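Local coordinates for chorismatase (Streptomyces hygroscopicus, PDB 4BPS), which hydrolyses chorismate to pyruvate and a dihydroxycyclohexadiene carboxylic acid, a step in making the immunosuppressant polyketides FK506 and FK520, at residues A[85-89]-A[90-94]; A[122-125]-A[126-129]; A[151-154]-A[155-158]; A[213-216]-A[217-221]; A[276-279]-A[280-284]. All coordinates share one frame; numbering follows the deposited sequence.

Contact 1: residues A[85-89]-A[90-94]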
# COMPACT_ATOMS: atom_id res chain seq x y z
N GLY A 85 16.93 6.14 11.33
CA GLY A 85 17.78 7.10 10.65
C GLY A 85 17.10 7.69 9.45
O GLY A 85 15.93 7.42 9.20
N MSE A 86 17.84 8.54 8.75
CA MSE A 86 17.38 9.13 7.50
C MSE A 86 18.52 9.03 6.49
O MSE A 86 19.65 9.44 6.78
CB MSE A 86 16.99 10.58 7.71
CG MSE A 86 15.60 10.82 8.31
SE MSE A 86 14.68 12.47 7.70
CE MSE A 86 15.91 12.99 6.29
N ASP A 87 18.22 8.50 5.30
CA ASP A 87 19.21 8.37 4.24
C ASP A 87 18.52 8.64 2.93
O ASP A 87 17.50 8.03 2.64
CB ASP A 87 19.77 6.95 4.22
CG ASP A 87 20.69 6.67 5.38
OD1 ASP A 87 21.88 7.04 5.27
OD2 ASP A 87 20.23 6.11 6.40
N ASN A 88 19.08 9.55 2.13
CA ASN A 88 18.55 9.83 0.80
C ASN A 88 17.07 10.19 0.82
O ASN A 88 16.34 9.80 -0.10
CB ASN A 88 18.80 8.63 -0.12
CG ASN A 88 20.27 8.41 -0.40
OD1 ASN A 88 20.98 9.35 -0.77
ND2 ASN A 88 20.73 7.18 -0.24
N GLY A 89 16.63 10.92 1.84
CA GLY A 89 15.24 11.33 1.97
C GLY A 89 14.35 10.31 2.63
O GLY A 89 13.19 10.59 2.87
N ILE A 90 14.86 9.10 2.87
CA ILE A 90 14.06 8.03 3.46
C ILE A 90 14.24 8.07 4.97
O ILE A 90 15.37 7.88 5.46
CB ILE A 90 14.51 6.64 2.94
CG1 ILE A 90 14.52 6.57 1.40
CG2 ILE A 90 13.60 5.56 3.53
CD1 ILE A 90 15.28 5.35 0.85
N ALA A 91 13.15 8.28 5.70
CA ALA A 91 13.17 8.09 7.14
C ALA A 91 12.81 6.65 7.43
O ALA A 91 11.83 6.15 6.88
CB ALA A 91 12.22 9.04 7.84
N TRP A 92 13.59 5.98 8.27
CA TRP A 92 13.40 4.57 8.53
C TRP A 92 13.59 4.22 9.99
O TRP A 92 14.29 4.91 10.74
CB TRP A 92 14.34 3.74 7.64
CG TRP A 92 15.81 4.09 7.77
CD1 TRP A 92 16.51 4.98 6.99
CD2 TRP A 92 16.74 3.58 8.73
NE1 TRP A 92 17.81 5.06 7.41
CE2 TRP A 92 17.98 4.19 8.46
CE3 TRP A 92 16.65 2.66 9.79
CZ2 TRP A 92 19.12 3.94 9.21
CZ3 TRP A 92 17.81 2.38 10.53
CH2 TRP A 92 19.02 3.03 10.24
N ALA A 93 12.95 3.12 10.38
CA ALA A 93 13.16 2.50 11.68
C ALA A 93 13.22 1.00 11.45
O ALA A 93 12.47 0.47 10.63
CB ALA A 93 12.00 2.83 12.63
N ARG A 94 14.09 0.32 12.20
CA ARG A 94 14.22 -1.13 12.04
C ARG A 94 14.18 -1.80 13.40
O ARG A 94 14.66 -1.26 14.41
CB ARG A 94 15.54 -1.48 11.32
CG ARG A 94 16.80 -1.25 12.15
CD ARG A 94 18.09 -1.43 11.30
NE ARG A 94 19.28 -1.34 12.16
CZ ARG A 94 19.75 -2.35 12.90
NH1 ARG A 94 19.20 -3.55 12.84
NH2 ARG A 94 20.78 -2.16 13.73

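Contact 2: residues A[122-125]-A[126-129]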
# COMPACT_ATOMS: atom_id res chain seq x y z
N VAL A 122 15.23 3.37 -2.31
CA VAL A 122 14.58 2.33 -1.50
C VAL A 122 15.29 0.98 -1.65
O VAL A 122 15.64 0.32 -0.65
CB VAL A 122 13.09 2.23 -1.82
CG1 VAL A 122 12.45 1.01 -1.17
CG2 VAL A 122 12.35 3.51 -1.40
N PHE A 123 15.50 0.54 -2.89
CA PHE A 123 16.17 -0.74 -3.11
C PHE A 123 17.57 -0.71 -2.50
O PHE A 123 18.01 -1.68 -1.87
CB PHE A 123 16.26 -1.10 -4.59
CG PHE A 123 14.93 -1.35 -5.26
CD1 PHE A 123 13.99 -2.22 -4.73
CD2 PHE A 123 14.65 -0.74 -6.47
CE1 PHE A 123 12.79 -2.46 -5.39
CE2 PHE A 123 13.44 -0.95 -7.12
CZ PHE A 123 12.51 -1.82 -6.59
N GLN A 124 18.29 0.40 -2.69
CA GLN A 124 19.64 0.49 -2.14
C GLN A 124 19.65 0.46 -0.62
O GLN A 124 20.54 -0.16 -0.04
CB GLN A 124 20.32 1.74 -2.66
CG GLN A 124 21.75 1.90 -2.14
CD GLN A 124 22.63 0.63 -2.32
OE1 GLN A 124 22.61 -0.02 -3.37
NE2 GLN A 124 23.41 0.28 -1.29
N LEU A 125 18.70 1.14 0.03
CA LEU A 125 18.64 1.14 1.49
C LEU A 125 18.33 -0.27 2.02
O LEU A 125 18.92 -0.73 2.99
CB LEU A 125 17.57 2.12 2.00
CG LEU A 125 17.55 2.27 3.52
CD1 LEU A 125 18.79 3.00 4.01
CD2 LEU A 125 16.27 2.98 3.97
N THR A 126 17.37 -0.95 1.39
CA THR A 126 17.05 -2.29 1.84
C THR A 126 18.26 -3.20 1.70
O THR A 126 18.51 -4.04 2.57
CB THR A 126 15.81 -2.87 1.12
OG1 THR A 126 16.06 -3.01 -0.28
CG2 THR A 126 14.56 -2.02 1.40
N ARG A 127 19.03 -3.04 0.63
CA ARG A 127 20.25 -3.83 0.49
C ARG A 127 21.30 -3.46 1.54
O ARG A 127 21.86 -4.34 2.21
CB ARG A 127 20.83 -3.67 -0.92
CG ARG A 127 20.02 -4.33 -1.98
CD ARG A 127 20.79 -4.39 -3.28
NE ARG A 127 21.10 -3.07 -3.85
CZ ARG A 127 20.34 -2.42 -4.74
NH1 ARG A 127 19.20 -2.96 -5.19
NH2 ARG A 127 20.73 -1.25 -5.19
N SER A 128 21.57 -2.16 1.69
CA SER A 128 22.62 -1.70 2.58
C SER A 128 22.35 -2.03 4.05
O SER A 128 23.27 -2.40 4.78
CB SER A 128 22.80 -0.20 2.43
OG SER A 128 23.78 0.28 3.33
N LEU A 129 21.09 -1.90 4.47
CA LEU A 129 20.75 -2.18 5.86
C LEU A 129 20.56 -3.68 6.12
O LEU A 129 20.56 -4.10 7.28
CB LEU A 129 19.48 -1.44 6.28
CG LEU A 129 19.57 0.08 6.38
CD1 LEU A 129 18.22 0.66 6.79
CD2 LEU A 129 20.61 0.54 7.36

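Contact 3: residues A[151-154]-A[155-158]. With 3EB (3-(2-carboxyethyl)benzoic acid), chain B.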
# COMPACT_ATOMS: atom_id res chain seq x y z
N GLY A 151 2.63 15.77 -21.20
CA GLY A 151 1.46 15.27 -21.90
C GLY A 151 1.04 13.84 -21.56
O GLY A 151 0.19 13.29 -22.28
N LEU A 152 1.57 13.25 -20.48
CA LEU A 152 1.30 11.88 -20.10
C LEU A 152 0.59 11.82 -18.76
O LEU A 152 0.94 12.55 -17.84
CB LEU A 152 2.64 11.13 -19.99
CG LEU A 152 2.56 9.63 -19.67
CD1 LEU A 152 1.86 8.84 -20.78
CD2 LEU A 152 3.96 9.10 -19.40
N GLU A 153 -0.39 10.93 -18.63
CA GLU A 153 -1.06 10.74 -17.34
C GLU A 153 -0.05 10.48 -16.23
O GLU A 153 0.87 9.65 -16.40
CB GLU A 153 -2.05 9.57 -17.43
CG GLU A 153 -2.98 9.50 -16.23
CD GLU A 153 -3.86 8.25 -16.19
OE1 GLU A 153 -3.52 7.24 -16.84
OE2 GLU A 153 -4.91 8.31 -15.52
N VAL A 154 -0.24 11.13 -15.09
CA VAL A 154 0.68 10.99 -13.97
C VAL A 154 0.86 9.51 -13.57
O VAL A 154 1.97 9.08 -13.31
CB VAL A 154 0.28 11.90 -12.81
CG1 VAL A 154 1.01 11.52 -11.51
CG2 VAL A 154 0.60 13.34 -13.17
N TYR A 155 -0.22 8.72 -13.50
CA TYR A 155 -0.03 7.33 -13.08
C TYR A 155 0.95 6.60 -14.02
O TYR A 155 1.76 5.79 -13.58
CB TYR A 155 -1.36 6.58 -13.09
CG TYR A 155 -1.21 5.13 -12.66
CD1 TYR A 155 -0.74 4.79 -11.39
CD2 TYR A 155 -1.50 4.09 -13.53
CE1 TYR A 155 -0.59 3.48 -11.01
CE2 TYR A 155 -1.38 2.77 -13.16
CZ TYR A 155 -0.92 2.47 -11.90
OH TYR A 155 -0.79 1.14 -11.55
N ARG A 156 0.82 6.88 -15.32
CA ARG A 156 1.67 6.22 -16.31
C ARG A 156 3.12 6.68 -16.17
O ARG A 156 4.06 5.88 -16.28
CB ARG A 156 1.14 6.47 -17.71
CG ARG A 156 -0.23 5.86 -17.91
CD ARG A 156 -0.88 6.36 -19.20
NE ARG A 156 -2.28 5.93 -19.26
CZ ARG A 156 -2.71 4.87 -19.94
NH1 ARG A 156 -1.87 4.14 -20.67
NH2 ARG A 156 -4.00 4.54 -19.91
N ASP A 157 3.32 7.97 -15.90
CA ASP A 157 4.64 8.56 -15.66
C ASP A 157 5.28 7.91 -14.43
O ASP A 157 6.45 7.48 -14.45
CB ASP A 157 4.38 10.06 -15.46
CG ASP A 157 5.62 10.93 -15.36
OD1 ASP A 157 6.70 10.60 -15.90
OD2 ASP A 157 5.45 12.02 -14.77
N PHE A 158 4.50 7.78 -13.35
CA PHE A 158 4.93 7.06 -12.16
C PHE A 158 5.31 5.61 -12.49
O PHE A 158 6.35 5.12 -12.03
CB PHE A 158 3.79 7.12 -11.12
CG PHE A 158 3.88 6.05 -10.07
CD1 PHE A 158 4.82 6.12 -9.04
CD2 PHE A 158 3.06 4.94 -10.12
CE1 PHE A 158 4.95 5.11 -8.10
CE2 PHE A 158 3.17 3.93 -9.17
CZ PHE A 158 4.12 4.01 -8.18
C 3EB B . -5.07 -2.65 -10.55
O 3EB B . -4.27 -2.50 -11.49
CA 3EB B . -5.69 -1.49 -9.84
OAB 3EB B . 0.38 0.78 -9.27
OAD 3EB B . 0.99 0.17 -7.23
CAE 3EB B . -3.72 -1.55 -7.52
CAF 3EB B . -2.68 -1.80 -6.64
CAG 3EB B . -3.55 -0.70 -8.61
CAH 3EB B . -1.45 -1.19 -6.82
CAL 3EB B . 0.11 0.26 -8.17
CAM 3EB B . -2.29 -0.11 -8.79
CAN 3EB B . -1.24 -0.35 -7.91
OXT 3EB B . -5.46 -3.82 -10.16
C2 3EB B . -4.68 -0.36 -9.56
O HOH W 1 -5.63 6.77 -19.07

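Contact 4: residues A[213-216]-A[217-221]. With 3EB (3-(2-carboxyethyl)benzoic acid), chain B.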
# COMPACT_ATOMS: atom_id res chain seq x y z
N HIS A 213 2.43 -6.78 -14.02
CA HIS A 213 3.48 -6.46 -14.99
C HIS A 213 3.30 -7.18 -16.33
O HIS A 213 4.09 -6.96 -17.25
CB HIS A 213 4.89 -6.63 -14.41
CG HIS A 213 5.31 -8.02 -14.11
ND1 HIS A 213 5.07 -8.64 -12.89
CD2 HIS A 213 6.06 -8.88 -14.84
CE1 HIS A 213 5.61 -9.85 -12.92
NE2 HIS A 213 6.22 -10.02 -14.08
N HIS A 214 2.24 -7.98 -16.43
CA HIS A 214 1.81 -8.56 -17.72
C HIS A 214 0.67 -7.78 -18.37
O HIS A 214 0.17 -8.21 -19.41
CB HIS A 214 1.36 -10.02 -17.52
CG HIS A 214 2.46 -10.93 -17.09
ND1 HIS A 214 2.23 -12.23 -16.69
CD2 HIS A 214 3.80 -10.74 -17.00
CE1 HIS A 214 3.37 -12.79 -16.36
NE2 HIS A 214 4.34 -11.91 -16.54
N TYR A 215 0.25 -6.67 -17.79
CA TYR A 215 -0.79 -5.88 -18.43
C TYR A 215 -0.39 -5.49 -19.86
O TYR A 215 0.77 -5.20 -20.14
CB TYR A 215 -1.07 -4.59 -17.66
CG TYR A 215 -1.93 -4.67 -16.40
CD1 TYR A 215 -2.40 -5.88 -15.88
CD2 TYR A 215 -2.27 -3.51 -15.73
CE1 TYR A 215 -3.17 -5.90 -14.75
CE2 TYR A 215 -3.02 -3.51 -14.58
CZ TYR A 215 -3.47 -4.71 -14.08
OH TYR A 215 -4.22 -4.77 -12.90
N PRO A 216 -1.38 -5.40 -20.75
CA PRO A 216 -1.09 -5.03 -22.14
C PRO A 216 -0.74 -3.54 -22.24
O PRO A 216 -0.92 -2.75 -21.30
CB PRO A 216 -2.41 -5.34 -22.85
CG PRO A 216 -3.46 -5.16 -21.79
CD PRO A 216 -2.82 -5.67 -20.53
N THR A 217 -0.27 -3.15 -23.42
CA THR A 217 0.33 -1.83 -23.53
C THR A 217 -0.70 -0.70 -23.53
O THR A 217 -0.31 0.46 -23.42
CB THR A 217 1.22 -1.71 -24.77
OG1 THR A 217 0.42 -1.89 -25.94
CG2 THR A 217 2.36 -2.73 -24.74
N THR A 218 -1.98 -1.03 -23.61
CA THR A 218 -3.02 -0.04 -23.39
C THR A 218 -2.76 0.77 -22.12
O THR A 218 -3.08 1.95 -22.07
CB THR A 218 -4.39 -0.73 -23.23
OG1 THR A 218 -4.53 -1.78 -24.19
CG2 THR A 218 -5.50 0.28 -23.37
N TYR A 219 -2.22 0.11 -21.09
CA TYR A 219 -2.02 0.71 -19.77
C TYR A 219 -0.61 1.30 -19.60
O TYR A 219 -0.22 1.68 -18.49
CB TYR A 219 -2.27 -0.34 -18.69
CG TYR A 219 -3.64 -0.99 -18.82
CD1 TYR A 219 -4.80 -0.29 -18.54
CD2 TYR A 219 -3.78 -2.30 -19.24
CE1 TYR A 219 -6.05 -0.87 -18.66
CE2 TYR A 219 -5.02 -2.90 -19.37
CZ TYR A 219 -6.15 -2.19 -19.06
OH TYR A 219 -7.38 -2.77 -19.16
N GLY A 220 0.14 1.39 -20.71
CA GLY A 220 1.56 1.70 -20.69
C GLY A 220 1.88 3.18 -20.79
O GLY A 220 1.04 4.05 -20.54
N PRO A 221 3.11 3.51 -21.19
CA PRO A 221 4.07 2.66 -21.90
C PRO A 221 4.82 1.64 -21.04
O PRO A 221 5.45 0.77 -21.63
CB PRO A 221 5.05 3.68 -22.49
CG PRO A 221 5.02 4.78 -21.56
CD PRO A 221 3.57 4.90 -21.12
C 3EB B . -5.07 -2.65 -10.55
O 3EB B . -4.27 -2.50 -11.49
CA 3EB B . -5.69 -1.49 -9.84
OAB 3EB B . 0.38 0.78 -9.27
OAD 3EB B . 0.99 0.17 -7.23
CAE 3EB B . -3.72 -1.55 -7.52
CAF 3EB B . -2.68 -1.80 -6.64
CAG 3EB B . -3.55 -0.70 -8.61
CAH 3EB B . -1.45 -1.19 -6.82
CAL 3EB B . 0.11 0.26 -8.17
CAM 3EB B . -2.29 -0.11 -8.79
CAN 3EB B . -1.24 -0.35 -7.91
OXT 3EB B . -5.46 -3.82 -10.16
C2 3EB B . -4.68 -0.36 -9.56

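Contact 5: residues A[276-279]-A[280-284]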
# COMPACT_ATOMS: atom_id res chain seq x y z
N ALA A 276 -8.77 -20.27 0.92
CA ALA A 276 -8.01 -21.47 1.25
C ALA A 276 -7.28 -22.06 0.05
O ALA A 276 -6.09 -22.38 0.17
CB ALA A 276 -8.94 -22.53 1.86
N GLU A 277 -7.96 -22.24 -1.07
CA GLU A 277 -7.33 -22.94 -2.16
C GLU A 277 -6.29 -22.06 -2.85
O GLU A 277 -5.26 -22.58 -3.28
CB GLU A 277 -8.38 -23.47 -3.15
CG GLU A 277 -7.83 -24.23 -4.35
CD GLU A 277 -7.05 -25.48 -4.02
OE1 GLU A 277 -7.12 -25.98 -2.88
OE2 GLU A 277 -6.37 -25.98 -4.94
N ASN A 278 -6.52 -20.76 -2.95
CA ASN A 278 -5.50 -19.91 -3.55
C ASN A 278 -4.26 -19.88 -2.67
O ASN A 278 -3.12 -19.95 -3.16
CB ASN A 278 -6.00 -18.47 -3.78
CG ASN A 278 -5.06 -17.68 -4.66
OD1 ASN A 278 -4.71 -18.13 -5.74
ND2 ASN A 278 -4.62 -16.52 -4.18
N LEU A 279 -4.46 -19.77 -1.36
CA LEU A 279 -3.31 -19.74 -0.46
C LEU A 279 -2.56 -21.07 -0.51
O LEU A 279 -1.32 -21.08 -0.60
CB LEU A 279 -3.75 -19.34 0.95
CG LEU A 279 -4.21 -17.87 1.07
CD1 LEU A 279 -4.48 -17.54 2.51
CD2 LEU A 279 -3.24 -16.86 0.47
N ARG A 280 -3.29 -22.19 -0.53
CA ARG A 280 -2.64 -23.50 -0.64
C ARG A 280 -1.78 -23.58 -1.88
O ARG A 280 -0.68 -24.11 -1.83
CB ARG A 280 -3.70 -24.62 -0.66
CG ARG A 280 -3.09 -26.05 -0.63
CD ARG A 280 -4.13 -27.19 -0.89
NE ARG A 280 -4.58 -27.23 -2.29
CZ ARG A 280 -3.92 -27.84 -3.27
NH1 ARG A 280 -2.78 -28.48 -3.03
NH2 ARG A 280 -4.40 -27.80 -4.51
N ARG A 281 -2.30 -23.08 -3.00
CA ARG A 281 -1.59 -23.13 -4.27
C ARG A 281 -0.32 -22.28 -4.23
O ARG A 281 0.58 -22.48 -5.05
CB ARG A 281 -2.53 -22.75 -5.44
CG ARG A 281 -3.49 -23.91 -5.89
CD ARG A 281 -4.63 -23.47 -6.86
NE ARG A 281 -5.41 -24.60 -7.39
CZ ARG A 281 -5.14 -25.27 -8.53
NH1 ARG A 281 -4.08 -24.90 -9.26
NH2 ARG A 281 -5.91 -26.32 -8.95
N HIS A 282 -0.24 -21.33 -3.29
CA HIS A 282 0.97 -20.51 -3.11
C HIS A 282 1.83 -20.98 -1.92
O HIS A 282 2.79 -20.31 -1.55
CB HIS A 282 0.59 -19.04 -2.90
CG HIS A 282 0.11 -18.38 -4.15
ND1 HIS A 282 -1.18 -18.52 -4.62
CD2 HIS A 282 0.75 -17.59 -5.06
CE1 HIS A 282 -1.32 -17.83 -5.74
NE2 HIS A 282 -0.16 -17.26 -6.03
N GLY A 283 1.48 -22.12 -1.32
CA GLY A 283 2.29 -22.68 -0.25
C GLY A 283 1.98 -22.16 1.14
O GLY A 283 2.76 -22.36 2.06
N VAL A 284 0.84 -21.48 1.29
CA VAL A 284 0.41 -20.91 2.56
C VAL A 284 -0.72 -21.80 3.10
O VAL A 284 -1.65 -22.13 2.37
CB VAL A 284 -0.07 -19.46 2.34
CG1 VAL A 284 -0.67 -18.85 3.62
CG2 VAL A 284 1.09 -18.59 1.80
O HOH W 2 -4.53 -23.04 2.59

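Contact 1: residues A[85-89]-A[90-94]
G85 and W92 form a hydrogen-bonded antiparallel pair, with W92 N giving 2.9 Å to G85 O and G85 N giving 3.0 Å to W92 O. Next along the hairpin, M86 and A91 make a non-hydrogen-bonded pair, where the M86 CA meets I90 O at 3.1 Å in a CA-H...O contact. D87 and I90 then close a type I' turn through two reciprocal backbone bonds, with N88 and G89 at its corners in positive-phi conformations.

The polar side-chain bond joins W92 NE1 to D87 OD2 at 2.8 Å. The carboxylate lies nearly coplanar with the indole, 16° between planes, and OD2 receives the N-H at the ring edge through its anti lone pair. Over one indole face passes the G85 backbone; its CA makes a CH-pi contact 4.0 Å from the centroid of the five-membered ring. W92 CG sits between its backbone N and carbonyl carbon (chi1 55°), which folds the indole back across the neighbouring strand. A leucine in place of W92 would probably leave D87 OD2 without its N-H donor and G85 without the flat surface beneath it.

On the other sheet face, M86, in one of its two conformers, brings CG near A91 CB. Strand 83-87 is outermost in its six-stranded sheet, 90-94 pairs onward with 98-105, and helix 112-129 covers I90 and W92.

Contact 2: residues A[122-125]-A[126-129]
T126 and F123 meet through a side-chain bond that doubles the backbone pattern of helix 112-129, the alpha helix packed against the six-stranded sheet of this YjgF-like domain. T126 OG1 donates to F123 O at 2.8 Å, and R127 N reaches the same oxygen at 3.0 Å, both from one face of the carbonyl plane. With chi1 at 64°, the T126 hydroxyl is turned back along the helix toward that carbonyl, while CG2 rests against V122 O.

On the adjacent, more exposed side of the helix, R127 folds back over Q124. Its NH2 donates to Q124 OE1 at 2.9 Å, and NE adds a weak second bond to the same oxygen, so OE1 takes two N-H groups from one guanidinium. The amide and guanidinium planes stand 67° apart, and the OE1 acceptor lies somewhat off the guanidinium plane. A bend at chi3 (-63°) lays the group over F123 O and Q124 CA, which lie under one face toward the rim, while NH1 meets F123 CB.

The regular i to i+4 backbone bonds fix these positions: T126 N to V122 O, S128 N to Q124 O and L129 N to L125 O. Outward from this frame, T126 touches F193 and A195 of strand 189-196, and F123 packs on L134, I171 and M176. L125 packs on I90 and W92 of strand 90-94, and L129 on W92. Between these two leucines the branches cross, and L125 CD1 lies 3.7 Å from L129 CD1.

Contact 3: residues A[151-154]-A[155-158]
The carboxylate of E153 and the guanidinium of R156 meet with their planes 24° apart: OE1 lies at the guanidinium edge and takes NE at 3.0 Å in a salt bridge. NE approaches OE1 nearly along the C-O axis, and the bond is bent, with an N-H...O angle of 145°. A water spans the same pair, giving to OE1 and accepting from R156 NH2 at 2.9 Å. The Y155 ring has the carboxylate oxygen OAB of the bound 3-(2-carboxyethyl)benzoic acid at its edge, where Y155 OH donates to it at 2.6 Å; the edge of the F158 ring also faces OAB.

These groups stand at the start of helix 154-169, with E153 as the N-cap residue. The first turn is tied by D157 N to E153 O at 3.0 Å and F158 N to V154 O at 2.8 Å. A chi1 of -180° swings the Y155 ring off the helix to the ligand, where Y155 is a substrate-binding residue.

R156, extended from CG to NE, crosses E153 at a slant, and L152 CD1 packs on its CB at 3.9 Å. NH1 also donates to the carbonyls of T218 and G220. A leucine in place of R156 would probably leave E153 OE1 without its cationic mate and those two carbonyls without their shared donor. D157 OD2 turns the other way, to the N of Y111 and the ND2 of N148.

Contact 4: residues A[213-216]-A[217-221]
The substrate pocket is bordered here by a loop between strands 201-204 and 229-232, in which Y215 and Y219 touch through Y215 CB and Y219 CD2, 3.9 Å apart. Y215 is a substrate-binding residue, and its OH donates to the carboxylate oxygen O of the bound 3-(2-carboxyethyl)benzoic acid at 2.7 Å. That oxygen lies at the ring edge, close to the ring plane. R228 NH2 bonds to the same hydroxyl, while R228 NH1 bonds to the ligand, so the phenol is held between an arginine and the acid it binds. With this positive charge beside it, the ligand carboxylate is probably ionised.

The two tyrosine rings lie obliquely, with centroids 5.3 Å apart and planes at 53°. A short 3-10 turn at 217-218 brings Y219 back beside P216: Y219 N donates to P216 O at 3.1 Å, nearly straight at the hydrogen (167°). The second bond of the turn runs from G220 N to T217 O at 2.9 Å.

P216 and Y219 lie side by side and point the same way. P216 CG is 3.7 Å from Y219 CE2, and P216 CD comes to the ring edge in its plane. Y219 CG stands anti to the carbonyl carbon (chi1 -55°), which lays the ring along the proline; farther out, Y219 OH bonds to H251 ND1.

Contact 5: residues A[276-279]-A[280-284]
L279 and V284 meet where helix 276-281 ends in a Schellman motif, with G283 at positive phi as the C-prime residue. V284 N returns to L279 O at 2.9 Å and G283 N to R280 O at 3.0 Å. L279 O also accepts H282 N, and the two donors reach it from opposite faces of its carbonyl plane, neither on a lone pair. This helix ending sets V284 CB 3.9 Å from L279 CB. Both side chains, with N278 and H282, lean on I202 or I204 of strand 201-204, which joins the helix end to the sheet.

E277 carries the charged side of the helix, in a network with R280 and R281. R280 grips the carboxylate side-on: NE to E277 OE1 is almost straight (177°), and NH2 takes the syn lone pair of OE2 at 2.7 Å. On its anti side OE2 accepts R281 NE at 3.0 Å, a more bent bond whose guanidinium plane is turned 76° from the carboxylate. One acid thus faces two arginines, which would probably favour its ionised form. The bend of E277 at chi2 (62°) carries the carboxylate forward along the helix to both of them.

R280 reaches E277 by bending at chi3, while R281 comes extended from CG to NE. On another side of the helix, N278 gives its ND2 to the carbonyls of V273 and E205, and its backbone carbonyl faces H282: N278 O accepts H282 ND1 at 2.8 Å, in the plane of the imidazole ring.

In the fold
Contacts 1 and 2 lie in adjoining layers, sheet edge and covering helix: the hairpin 85-94 borders the six-stranded sheet, and the leucines of helix 112-129 pack on it. Their shared surface is apolar; contact 2 keeps its Q124-R127 bond on the outer side, while T126 bonds within the buried side. Contacts 3 and 4 both reach the ligand, binding opposite ends of it through Y155 and Y215, and they touch where R156 bonds to the 217-221 turn. Contact 5 stands apart, about 12 Å from contact 4 at the nearest atoms, and is partly buried: its salt-bridge network is exposed, while N278, L279 and V284 are buried.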